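Local coordinates for capsule biosynthesis protein capD (Bacillus anthracis, PDB 3G9K) that cleaves the poly-gamma-D-glutamate capsule of the anthrax bacillus and joins it through an amide bond to diaminopimelic acid in the peptidoglycan, at residues 155-158 against 159-162; 241-244 against 245-249. All coordinates share one frame; numbering follows the deposited sequence.

Contact 1: 155-158 against 159-162; sequences DKLS and IFYP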
# COMPACT_ATOMS: atom_id res chain seq x y z
N ASP A 155 29.18 -1.09 -3.23
CA ASP A 155 29.87 -0.15 -4.10
C ASP A 155 28.98 0.32 -5.25
O ASP A 155 29.36 1.21 -5.99
CB ASP A 155 31.20 -0.73 -4.63
CG ASP A 155 31.04 -2.02 -5.43
OD1 ASP A 155 29.90 -2.51 -5.62
OD2 ASP A 155 32.07 -2.57 -5.86
N LYS A 156 27.80 -0.29 -5.40
CA LYS A 156 26.86 0.06 -6.47
C LYS A 156 26.00 1.30 -6.12
O LYS A 156 25.32 1.84 -7.00
CB LYS A 156 25.89 -1.10 -6.72
CG LYS A 156 26.44 -2.39 -7.37
CD LYS A 156 25.27 -3.07 -8.12
CE LYS A 156 25.44 -4.57 -8.31
NZ LYS A 156 24.24 -5.20 -8.96
N LEU A 157 26.03 1.74 -4.86
CA LEU A 157 25.02 2.64 -4.30
C LEU A 157 25.55 4.06 -4.01
O LEU A 157 25.02 4.79 -3.17
CB LEU A 157 24.43 1.97 -3.03
CG LEU A 157 23.14 1.19 -3.20
CD1 LEU A 157 22.97 0.49 -4.54
CD2 LEU A 157 22.87 0.27 -2.01
N SER A 158 26.56 4.48 -4.75
CA SER A 158 27.22 5.73 -4.41
C SER A 158 26.27 6.93 -4.49
O SER A 158 26.39 7.83 -3.68
CB SER A 158 28.44 5.97 -5.29
OG SER A 158 28.05 5.86 -6.64
N ILE A 159 25.32 6.96 -5.43
CA ILE A 159 24.39 8.12 -5.50
C ILE A 159 23.50 8.34 -4.27
O ILE A 159 23.06 9.48 -4.02
CB ILE A 159 23.47 8.13 -6.74
CG1 ILE A 159 22.40 7.02 -6.67
CG2 ILE A 159 24.24 7.98 -7.99
CD1 ILE A 159 21.52 7.02 -7.91
N PHE A 160 23.21 7.27 -3.54
CA PHE A 160 22.41 7.32 -2.32
C PHE A 160 23.22 7.56 -1.07
O PHE A 160 22.66 7.92 -0.03
CB PHE A 160 21.66 6.00 -2.14
CG PHE A 160 20.82 5.63 -3.31
CD1 PHE A 160 19.64 6.33 -3.58
CD2 PHE A 160 21.19 4.59 -4.15
CE1 PHE A 160 18.85 5.98 -4.66
CE2 PHE A 160 20.41 4.24 -5.24
CZ PHE A 160 19.21 4.92 -5.47
N TYR A 161 24.54 7.31 -1.16
CA TYR A 161 25.47 7.48 -0.04
C TYR A 161 26.68 8.28 -0.47
O TYR A 161 27.77 7.77 -0.45
CB TYR A 161 25.92 6.14 0.52
CG TYR A 161 24.83 5.29 1.11
CD1 TYR A 161 24.14 4.37 0.31
CD2 TYR A 161 24.45 5.41 2.44
CE1 TYR A 161 23.15 3.58 0.83
CE2 TYR A 161 23.43 4.61 2.99
CZ TYR A 161 22.78 3.70 2.17
OH TYR A 161 21.77 2.88 2.66
N PRO A 162 26.48 9.55 -0.84
CA PRO A 162 27.56 10.45 -1.24
C PRO A 162 28.60 10.65 -0.14
O PRO A 162 28.25 10.95 1.01
CB PRO A 162 26.81 11.77 -1.49
CG PRO A 162 25.45 11.38 -1.76
CD PRO A 162 25.19 10.25 -0.84
O HOH W 1 24.89 4.62 -7.55

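Contact 2: 241-244 against 245-249; sequences SGVT and LLQML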
# COMPACT_ATOMS: atom_id res chain seq x y z
N SER A 241 -5.16 -9.60 1.64
CA SER A 241 -5.87 -9.89 2.88
C SER A 241 -7.07 -8.98 3.18
O SER A 241 -7.35 -8.63 4.30
CB SER A 241 -4.87 -9.85 4.03
OG SER A 241 -4.00 -10.96 3.88
N GLY A 242 -7.81 -8.65 2.15
CA GLY A 242 -9.07 -7.94 2.34
C GLY A 242 -10.11 -8.75 3.10
O GLY A 242 -10.86 -8.18 3.87
N VAL A 243 -10.15 -10.06 2.90
CA VAL A 243 -11.06 -10.91 3.71
C VAL A 243 -10.82 -10.74 5.23
O VAL A 243 -11.75 -10.53 6.01
CB VAL A 243 -10.97 -12.41 3.34
CG1 VAL A 243 -11.73 -13.26 4.38
CG2 VAL A 243 -11.51 -12.67 1.91
N THR A 244 -9.56 -10.78 5.63
CA THR A 244 -9.19 -10.63 7.04
C THR A 244 -9.61 -9.27 7.58
O THR A 244 -10.12 -9.18 8.67
CB THR A 244 -7.68 -10.84 7.23
OG1 THR A 244 -7.32 -12.13 6.73
CG2 THR A 244 -7.28 -10.74 8.70
N LEU A 245 -9.38 -8.22 6.80
CA LEU A 245 -9.74 -6.87 7.24
C LEU A 245 -11.24 -6.73 7.43
O LEU A 245 -11.70 -6.23 8.46
CB LEU A 245 -9.25 -5.83 6.22
CG LEU A 245 -9.80 -4.42 6.34
CD1 LEU A 245 -9.64 -3.82 7.75
CD2 LEU A 245 -9.11 -3.55 5.27
N LEU A 246 -12.01 -7.23 6.46
CA LEU A 246 -13.47 -7.13 6.52
C LEU A 246 -14.12 -8.00 7.64
O LEU A 246 -15.08 -7.59 8.27
CB LEU A 246 -14.08 -7.53 5.17
CG LEU A 246 -15.23 -6.70 4.61
CD1 LEU A 246 -15.92 -7.44 3.47
CD2 LEU A 246 -16.18 -6.16 5.64
N GLN A 247 -13.62 -9.21 7.81
CA GLN A 247 -13.96 -10.01 8.98
C GLN A 247 -13.76 -9.27 10.31
O GLN A 247 -14.65 -9.27 11.17
CB GLN A 247 -13.11 -11.29 9.00
CG GLN A 247 -13.48 -12.29 7.94
CD GLN A 247 -12.53 -13.48 7.89
OE1 GLN A 247 -11.41 -13.42 8.42
NE2 GLN A 247 -12.99 -14.59 7.27
N MSE A 248 -12.61 -8.66 10.45
CA MSE A 248 -12.29 -7.88 11.65
C MSE A 248 -13.21 -6.67 11.84
O MSE A 248 -13.64 -6.39 12.95
CB MSE A 248 -10.83 -7.44 11.64
CG MSE A 248 -9.84 -8.56 11.94
SE MSE A 248 -8.00 -8.02 11.97
CE MSE A 248 -8.07 -6.64 13.32
N LEU A 249 -13.47 -5.94 10.75
CA LEU A 249 -14.42 -4.83 10.80
C LEU A 249 -15.80 -5.33 11.24
O LEU A 249 -16.42 -4.71 12.09
CB LEU A 249 -14.53 -4.13 9.44
CG LEU A 249 -13.30 -3.33 8.95
CD1 LEU A 249 -13.50 -2.94 7.49
CD2 LEU A 249 -13.02 -2.07 9.82
O HOH W 2 -8.96 -14.06 7.59

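Contact 1: 155-158 against 159-162
Leu157 and Phe160 meet across a tightly turned stretch of backbone, and the polar evidence for the turning rests on two successive carbonyls, Leu157 O and Ser158 O. Phe160 N donates to Leu157 O at 3.1 Å, with an N-H...O angle of 140° that is well short of straight; the donor stands above the carbonyl plane and not on a lone pair. Tyr161 N divides its hydrogen between Ser158 O at 3.2 Å and, weakly, Leu157 O. The result is two overlapping beta turns, Leu157 to Phe160 and Ser158 to Tyr161, each closed by an i to i+3 backbone bond. Water 1 bridges their start, donating to Lys156 O at 2.9 Å and accepting from Ile159 N at 3.2 Å. Leu157 O also lies in the plane of the Tyr161 ring, at its edge, 3.6 Å from CD1.

The apolar contacts across the turns radiate from Leu157. Its CG reaches Phe160 CD2 at 4.0 Å, the two side chains crossing at a slant, while its CB touches Tyr161 CD1 at 4.1 Å. Separately, Ile159 CG1, placed between its own backbone N and carbonyl carbon by chi1 of 71°, sits over the centre of one Phe160 face.

The turns belong to the loop joining helix 139-152 to strand 172-173. Leu157 and Tyr161 pack on Ile152 of that helix, Tyr161 OH hydrogen-bonds to Leu145 O, and Ile159 and Phe160 lean on Leu173 of the strand. Phe34 of the other CapD chain meets the Phe160 ring.

Contact 2: 241-244 against 245-249
Gln247 folds back along its helix against Val243, one turn earlier. Its CB lies 3.4 Å from Val243 O. CG turns anti to its own carbonyl carbon (chi1 -71°), which brings it still nearer that oxygen, at 3.1 Å, and beyond CG the chain runs extended. CD then passes beside Val243 CG1, 3.6 Å away, and NE2 ends 3.4 Å from the same methyl. OE1 takes a different partner, accepting from water 2 at 2.7 Å; that water accepts in turn from Thr244 OG1, also at 2.7 Å, and so links the two side chains. NE2 donates to Met299 O outside the segment.

Below these side chains runs regular i to i+4 bonding, from Leu245 N to Ser241 O through to Met248 N to Thr244 O. The straightest member joins Gln247 N to Val243 O, with an N-H...O angle of 171° and the donor nearly along the C=O axis. Ser241 holds the N-cap position without a capping bond from its side chain; its OG is engaged by Arg282 and by Thr58 O of the other CapD chain.

The chemistry implies a buried amide held at both ends: the Met299 carbonyl, which can only accept, argues for NE2 on its side, and the water bond to OE1 agrees with that, while the stem lies along the Val243 carbonyl and the amide end rests on the Val243 CG1 methyl.

Contact 1 and contact 2 lie on opposite sides of the centre of the chain, their own centres about 41 Å apart and their nearest atoms about 29 Å apart, so they do not touch. They follow in series: 155-162 sits in a loop between a helix and a short strand, and 241-249 begins the helix after the four-stranded sheet. Both belong to the N-terminal of the two chains made from one precursor, and both meet the second chain, contact 1 around its Tyr29 and Phe34, contact 2 around its Thr58 and Phe59. In this gamma-glutamyltransferase family, of the N-terminal nucleophile hydrolase clan, the nucleophile begins that other chain.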